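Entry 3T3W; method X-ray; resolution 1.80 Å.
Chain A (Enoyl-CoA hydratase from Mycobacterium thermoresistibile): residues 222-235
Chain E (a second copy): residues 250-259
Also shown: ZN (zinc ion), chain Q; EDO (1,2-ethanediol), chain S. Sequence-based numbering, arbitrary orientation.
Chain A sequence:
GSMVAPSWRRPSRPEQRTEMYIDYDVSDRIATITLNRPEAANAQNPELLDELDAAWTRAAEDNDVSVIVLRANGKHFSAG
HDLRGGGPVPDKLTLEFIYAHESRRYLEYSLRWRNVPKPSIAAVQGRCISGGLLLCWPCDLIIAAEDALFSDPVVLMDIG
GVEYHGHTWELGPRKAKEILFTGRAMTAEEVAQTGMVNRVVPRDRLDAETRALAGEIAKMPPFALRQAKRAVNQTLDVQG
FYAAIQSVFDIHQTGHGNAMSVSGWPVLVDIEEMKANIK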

ATOM      1  N   PRO A 222      24.964  18.807   2.476  1.00 12.36           N
ATOM      2  CA  PRO A 222      24.808  17.481   1.944  1.00 11.65           C
ATOM      3  C   PRO A 222      23.760  16.633   2.658  1.00 10.74           C
ATOM      4  O   PRO A 222      23.068  15.820   1.990  1.00  9.83           O
ATOM      5  CB  PRO A 222      26.208  16.874   2.116  1.00 13.12           C
ATOM      6  CG  PRO A 222      27.092  18.035   1.909  1.00 14.41           C
ATOM      7  CD  PRO A 222      26.404  19.108   2.721  1.00 14.28           C
ATOM      8  N   PHE A 223      23.605  16.786   3.975  1.00 10.08           N
ATOM      9  CA  PHE A 223      22.585  15.964   4.655  1.00  9.69           C
ATOM     10  C   PHE A 223      21.173  16.414   4.309  1.00  9.24           C
ATOM     11  O   PHE A 223      20.274  15.596   4.197  1.00  8.94           O
ATOM     12  CB  PHE A 223      22.805  15.913   6.177  1.00  9.99           C
ATOM     13  CG  PHE A 223      21.959  14.874   6.872  1.00  9.74           C
ATOM     14  CD1 PHE A 223      22.098  13.529   6.555  1.00  9.65           C
ATOM     15  CD2 PHE A 223      21.017  15.222   7.832  1.00  9.98           C
ATOM     16  CE1 PHE A 223      21.337  12.580   7.201  1.00  9.65           C
ATOM     17  CE2 PHE A 223      20.228  14.279   8.461  1.00  9.87           C
ATOM     18  CZ  PHE A 223      20.373  12.954   8.138  1.00  9.87           C
ATOM     19  N   ALA A 224      20.968  17.709   4.120  1.00  9.40           N
ATOM     20  CA  ALA A 224      19.673  18.176   3.634  1.00  9.11           C
ATOM     21  C   ALA A 224      19.360  17.737   2.196  1.00  8.64           C
ATOM     22  O   ALA A 224      18.223  17.397   1.884  1.00  8.38           O
ATOM     23  CB  ALA A 224      19.583  19.679   3.781  1.00  9.63           C
ATOM     24  N   LEU A 225      20.353  17.739   1.302  1.00  8.47           N
ATOM     25  CA  LEU A 225      20.161  17.141  -0.014  1.00  8.27           C
ATOM     26  C   LEU A 225      19.801  15.657   0.096  1.00  8.05           C
ATOM     27  O   LEU A 225      18.888  15.177  -0.563  1.00  7.90           O
ATOM     28  CB  LEU A 225      21.411  17.310  -0.877  1.00  8.61           C
ATOM     29  CG  LEU A 225      21.782  18.753  -1.309  1.00  8.91           C
ATOM     30  CD1 LEU A 225      23.179  18.801  -1.974  1.00  9.43           C
ATOM     31  CD2 LEU A 225      20.726  19.383  -2.199  1.00  8.89           C
ATOM     32  N   ARG A 226      20.525  14.923   0.931  1.00  8.25           N
ATOM     33  CA  ARG A 226      20.250  13.508   1.117  1.00  7.96           C
ATOM     34  C   ARG A 226      18.807  13.285   1.549  1.00  7.46           C
ATOM     35  O   ARG A 226      18.128  12.402   1.029  1.00  7.67           O
ATOM     36  CB  ARG A 226      21.196  12.912   2.161  1.00  8.67           C
ATOM     37  CG  ARG A 226      20.910  11.460   2.488  1.00  8.69           C
ATOM     38  CD  ARG A 226      21.952  10.786   3.408  1.00  9.59           C
ATOM     39  NE  ARG A 226      21.615   9.378   3.484  1.00  9.79           N
ATOM     40  CZ  ARG A 226      22.479   8.390   3.733  1.00 10.57           C
ATOM     41  NH1 ARG A 226      22.059   7.128   3.655  1.00 11.44           N
ATOM     42  NH2 ARG A 226      23.749   8.669   4.009  1.00 11.34           N
ATOM     43  N   GLN A 227      18.353  14.054   2.538  1.00  7.41           N
ATOM     44  CA  GLN A 227      17.043  13.822   3.111  1.00  7.10           C
ATOM     45  C   GLN A 227      15.904  14.381   2.255  1.00  6.91           C
ATOM     46  O   GLN A 227      14.787  13.884   2.299  1.00  6.62           O
ATOM     47  CB  GLN A 227      17.003  14.303   4.543  1.00  7.22           C
ATOM     48  CG  GLN A 227      17.885  13.526   5.535  1.00  7.48           C
ATOM     49  CD  GLN A 227      17.643  12.017   5.515  1.00  7.73           C
ATOM     50  OE1 GLN A 227      18.045  11.341   4.556  1.00  7.79           O
ATOM     51  NE2 GLN A 227      16.964  11.495   6.522  1.00  7.65           N
ATOM     52  N   ALA A 228      16.180  15.425   1.490  1.00  6.78           N
ATOM     53  CA  ALA A 228      15.241  15.859   0.434  1.00  6.73           C
ATOM     54  C   ALA A 228      14.990  14.770  -0.593  1.00  6.65           C
ATOM     55  O   ALA A 228      13.832  14.491  -0.981  1.00  6.42           O
ATOM     56  CB  ALA A 228      15.703  17.154  -0.246  1.00  6.98           C
ATOM     57  N   LYS A 229      16.071  14.148  -1.057  1.00  6.52           N
ATOM     58  CA  LYS A 229      15.990  13.016  -1.924  1.00  6.55           C
ATOM     59  C   LYS A 229      15.219  11.872  -1.294  1.00  6.58           C
ATOM     60  O   LYS A 229      14.359  11.258  -1.949  1.00  6.44           O
ATOM     61  CB  LYS A 229      17.399  12.541  -2.301  1.00  6.75           C
ATOM     62  CG  LYS A 229      17.403  11.365  -3.263  1.00  6.82           C
ATOM     63  CD  LYS A 229      18.812  11.064  -3.753  1.00  7.21           C
ATOM     64  CE  LYS A 229      18.821   9.861  -4.685  1.00  7.25           C
ATOM     65  NZ  LYS A 229      19.908   9.973  -5.728  1.00  7.17           N
ATOM     66  N   ARG A 230      15.530  11.568  -0.036  1.00  6.98           N
ATOM     67  CA  ARG A 230      14.831  10.524   0.714  1.00  7.21           C
ATOM     68  C   ARG A 230      13.326  10.805   0.871  1.00  7.05           C
ATOM     69  O   ARG A 230      12.517   9.899   0.714  1.00  7.07           O
ATOM     70  CB  ARG A 230      15.416  10.344   2.119  1.00  8.24           C
ATOM     71  CG  ARG A 230      14.993   8.975   2.654  1.00  8.98           C
ATOM     72  CD  ARG A 230      15.382   8.806   4.063  1.00 10.95           C
ATOM     73  NE  ARG A 230      14.917   7.518   4.568  1.00 11.27           N
ATOM     74  CZ  ARG A 230      15.592   6.378   4.498  1.00 13.18           C
ATOM     75  NH1 ARG A 230      16.837   6.341   3.908  1.00 15.08           N
ATOM     76  NH2 ARG A 230      15.054   5.283   5.078  1.00 12.55           N
ATOM     77  N   ALA A 231      12.977  12.054   1.137  1.00  6.70           N
ATOM     78  CA  ALA A 231      11.558  12.463   1.300  1.00  6.64           C
ATOM     79  C   ALA A 231      10.744  12.066   0.056  1.00  6.34           C
ATOM     80  O   ALA A 231       9.677  11.427   0.141  1.00  5.99           O
ATOM     81  CB  ALA A 231      11.469  13.973   1.578  1.00  6.62           C
ATOM     82  N   VAL A 232      11.301  12.356  -1.108  1.00  6.09           N
ATOM     83  CA  VAL A 232      10.624  12.024  -2.356  1.00  6.03           C
ATOM     84  C   VAL A 232      10.690  10.536  -2.676  1.00  6.18           C
ATOM     85  O   VAL A 232       9.647   9.911  -2.977  1.00  6.31           O
ATOM     86  CB  VAL A 232      11.171  12.874  -3.498  1.00  6.12           C
ATOM     87  CG1 VAL A 232      10.550  12.459  -4.832  1.00  6.02           C
ATOM     88  CG2 VAL A 232      10.925  14.378  -3.217  1.00  6.16           C
ATOM     89  N   ASN A 233      11.871   9.928  -2.588  1.00  6.32           N
ATOM     90  CA  ASN A 233      11.989   8.521  -2.903  1.00  6.60           C
ATOM     91  C   ASN A 233      11.237   7.599  -1.943  1.00  6.20           C
ATOM     92  O   ASN A 233      10.714   6.607  -2.392  1.00  6.10           O
ATOM     93  CB  ASN A 233      13.455   8.090  -3.009  1.00  6.91           C
ATOM     94  CG  ASN A 233      14.085   8.486  -4.342  1.00  7.43           C
ATOM     95  OD1 ASN A 233      13.429   9.094  -5.203  1.00  8.33           O
ATOM     96  ND2 ASN A 233      15.374   8.187  -4.511  1.00  8.00           N
ATOM     97  N   GLN A 234      11.160   7.951  -0.667  1.00  6.39           N
ATOM     98  CA  GLN A 234      10.388   7.183   0.297  1.00  6.51           C
ATOM     99  C   GLN A 234       8.873   7.366   0.051  1.00  6.12           C
ATOM    100  O   GLN A 234       8.086   6.429   0.203  1.00  5.59           O
ATOM    101  CB  GLN A 234      10.817   7.527   1.710  1.00  6.85           C
ATOM    102  CG  GLN A 234      10.012   6.921   2.852  1.00  7.37           C
ATOM    103  CD  GLN A 234      10.033   5.414   2.908  1.00  7.48           C
ATOM    104  OE1 GLN A 234      10.785   4.756   2.174  1.00  7.91           O
ATOM    105  NE2 GLN A 234       9.186   4.853   3.758  1.00  8.13           N
ATOM    106  N   THR A 235       8.460   8.577  -0.320  1.00  5.87           N
ATOM    107  CA  THR A 235       7.069   8.731  -0.737  1.00  6.05           C
ATOM    108  C   THR A 235       6.728   7.767  -1.891  1.00  6.22           C
ATOM    109  O   THR A 235       5.690   7.106  -1.866  1.00  6.40           O
ATOM    110  CB  THR A 235       6.759  10.168  -1.136  1.00  6.27           C
ATOM    111  OG1 THR A 235       6.872  10.983   0.045  1.00  6.62           O
ATOM    112  CG2 THR A 235       5.351  10.271  -1.703  1.00  6.21           C
TER
HETATM  113 ZN    ZN Q 301      10.491  21.529  11.274  1.00 10.28          ZN
HETATM  114  C1  EDO S 303      13.034  10.624 -10.172  1.00 19.64           C
HETATM  115  O1  EDO S 303      13.405  11.647  -9.265  1.00 16.67           O
HETATM  116  C2  EDO S 303      12.152   9.623  -9.437  1.00 19.92           C
HETATM  117  O2  EDO S 303      12.986   8.916  -8.503  1.00 22.92           O
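Chain E, residues 250-259: DIHQTGHGNA

Residues 250-259 of chain E are helical, with phi from -68° to -51° and psi from -49° to -29°, and they pack against the helix 222-235 of chain A. The N-to-C directions differ by 171°, so the helices run nearly antiparallel; their axes approach to 9.7 Å, and the pairing buries 371 Å², both sides summed.

D250(E) lies out of reach. I251(E) is the anchor: its CA is 6.4 Å from CA of Q227(A), and its side chain (chi1 m, chi2 t) enters a hole formed by Q227(A), R230(A), A231(A) and Q234(A). CG2 of I251(E) lies 3.4 Å from O of Q227(A), while its CD1 is 3.9 Å from CA of A231(A) and 4.0 Å from CB of Q234(A).

H252(E) points away, and its NE2 binds zinc at 2.0 Å. T254(E) returns to the interface. With chi1 p, OG1 of T254(E) donates to O of I251(E) at 2.6 Å and accepts from NE2 of Q227(A) at 2.9 Å, the N-H...O angle of 166° being nearly linear. O of T254(E) meets the ring edge of F223(A), 3.5 Å from CE2. NE2 of H256(E), one turn after H252(E), binds the same zinc at 2.1 Å. Finally, CB of N258(E) rests 3.6 Å from CD2 of F223(A), so the contacts pass from the I251(E) pocket, which reaches Q234(A), to F223(A) near the start of the chain A helix, consistent with the antiparallel direction.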

ATOM      1  N   ASP E 250       9.181  12.109   9.892  1.00  7.80           N
ATOM      2  CA  ASP E 250      10.395  11.648  10.555  1.00  8.35           C
ATOM      3  C   ASP E 250      11.660  12.041   9.805  1.00  8.05           C
ATOM      4  O   ASP E 250      12.653  12.408  10.416  1.00  8.32           O
ATOM      5  CB  ASP E 250      10.350  10.158  10.828  1.00  9.06           C
ATOM      6  CG  ASP E 250       9.239   9.822  11.824  1.00 10.12           C
ATOM      7  OD1 ASP E 250       9.338  10.365  12.950  1.00 10.51           O
ATOM      8  OD2 ASP E 250       8.293   9.093  11.462  1.00 10.43           O
ATOM      9  N   ILE E 251      11.611  11.952   8.484  1.00  7.83           N
ATOM     10  CA  ILE E 251      12.764  12.395   7.665  1.00  7.72           C
ATOM     11  C   ILE E 251      13.090  13.867   7.964  1.00  7.38           C
ATOM     12  O   ILE E 251      14.264  14.257   8.139  1.00  7.54           O
ATOM     13  CB  ILE E 251      12.478  12.153   6.164  1.00  7.44           C
ATOM     14  CG1 ILE E 251      12.336  10.651   5.917  1.00  7.82           C
ATOM     15  CG2 ILE E 251      13.563  12.794   5.292  1.00  7.89           C
ATOM     16  CD1 ILE E 251      11.785  10.278   4.508  1.00  7.26           C
ATOM     17  N   HIS E 252      12.045  14.701   7.952  1.00  7.23           N
ATOM     18  CA  HIS E 252      12.143  16.114   8.334  1.00  7.26           C
ATOM     19  C   HIS E 252      12.829  16.284   9.688  1.00  7.56           C
ATOM     20  O   HIS E 252      13.762  17.111   9.861  1.00  8.31           O
ATOM     21  CB  HIS E 252      10.761  16.763   8.292  1.00  6.97           C
ATOM     22  CG  HIS E 252      10.735  18.209   8.710  1.00  7.01           C
ATOM     23  ND1 HIS E 252      10.664  19.231   7.812  1.00  7.11           N
ATOM     24  CD2 HIS E 252      10.766  18.787   9.946  1.00  7.16           C
ATOM     25  CE1 HIS E 252      10.664  20.401   8.468  1.00  7.28           C
ATOM     26  NE2 HIS E 252      10.718  20.151   9.770  1.00  7.22           N
ATOM     27  N   GLN E 253      12.383  15.520  10.672  1.00  7.61           N
ATOM     28  CA  GLN E 253      12.930  15.607  12.015  1.00  7.91           C
ATOM     29  C   GLN E 253      14.403  15.186  12.124  1.00  8.08           C
ATOM     30  O   GLN E 253      15.131  15.712  12.965  1.00  8.33           O
ATOM     31  CB  GLN E 253      12.051  14.827  12.970  1.00  8.00           C
ATOM     32  CG  GLN E 253      10.654  15.419  13.139  1.00  8.25           C
ATOM     33  CD  GLN E 253      10.671  16.836  13.686  1.00  8.63           C
ATOM     34  OE1 GLN E 253      11.517  17.164  14.522  1.00 10.14           O
ATOM     35  NE2 GLN E 253       9.724  17.684  13.219  1.00  9.00           N
ATOM     36  N   THR E 254      14.868  14.278  11.265  1.00  7.74           N
ATOM     37  CA  THR E 254      16.281  13.985  11.232  1.00  8.15           C
ATOM     38  C   THR E 254      17.093  15.222  10.824  1.00  8.31           C
ATOM     39  O   THR E 254      18.263  15.352  11.210  1.00  9.09           O
ATOM     40  CB  THR E 254      16.675  12.788  10.345  1.00  8.08           C
ATOM     41  OG1 THR E 254      16.468  13.077   8.959  1.00  7.70           O
ATOM     42  CG2 THR E 254      15.933  11.493  10.760  1.00  7.87           C
ATOM     43  N   GLY E 255      16.499  16.115  10.032  1.00  8.18           N
ATOM     44  CA  GLY E 255      17.130  17.392   9.690  1.00  8.67           C
ATOM     45  C   GLY E 255      17.308  18.264  10.894  1.00  8.84           C
ATOM     46  O   GLY E 255      18.390  18.788  11.130  1.00  9.33           O
ATOM     47  N   HIS E 256      16.269  18.413  11.695  1.00  9.15           N
ATOM     48  CA  HIS E 256      16.406  19.102  12.979  1.00  9.58           C
ATOM     49  C   HIS E 256      17.460  18.447  13.856  1.00  9.98           C
ATOM     50  O   HIS E 256      18.305  19.135  14.483  1.00 10.23           O
ATOM     51  CB  HIS E 256      15.074  19.225  13.712  1.00  9.40           C
ATOM     52  CG  HIS E 256      14.103  20.177  13.058  1.00  9.84           C
ATOM     53  ND1 HIS E 256      14.444  21.477  12.763  1.00 10.55           N
ATOM     54  CD2 HIS E 256      12.800  20.006  12.638  1.00  9.79           C
ATOM     55  CE1 HIS E 256      13.363  22.093  12.227  1.00 10.32           C
ATOM     56  NE2 HIS E 256      12.380  21.175  12.102  1.00 10.14           N
ATOM     57  N   GLY E 257      17.443  17.120  13.928  1.00 10.17           N
ATOM     58  CA  GLY E 257      18.408  16.411  14.779  1.00 10.44           C
ATOM     59  C   GLY E 257      19.836  16.673  14.323  1.00 10.79           C
ATOM     60  O   GLY E 257      20.738  16.837  15.144  1.00 11.18           O
ATOM     61  N   ASN E 258      20.061  16.690  13.024  1.00 10.34           N
ATOM     62  CA  ASN E 258      21.400  17.009  12.507  1.00 10.84           C
ATOM     63  C   ASN E 258      21.804  18.462  12.758  1.00 11.72           C
ATOM     64  O   ASN E 258      22.942  18.723  13.202  1.00 12.79           O
ATOM     65  CB  ASN E 258      21.541  16.719  11.015  1.00 10.29           C
ATOM     66  CG  ASN E 258      22.996  16.770  10.561  1.00 10.57           C
ATOM     67  OD1 ASN E 258      23.833  16.033  11.097  1.00 10.83           O
ATOM     68  ND2 ASN E 258      23.315  17.648   9.597  1.00 10.86           N
ATOM     69  N   ALA E 259      20.898  19.402  12.502  1.00 12.78           N
ATOM     70  CA  ALA E 259      21.203  20.823  12.728  1.00 13.83           C
ATOM     71  C   ALA E 259      21.565  21.053  14.201  1.00 15.39           C
ATOM     72  O   ALA E 259      22.498  21.798  14.514  1.00 16.18           O
ATOM     73  CB  ALA E 259      19.999  21.688  12.325  1.00 13.74           C
TER
HETATM   74  O   HOH W   1      11.359  23.114  10.141  1.00  8.99           O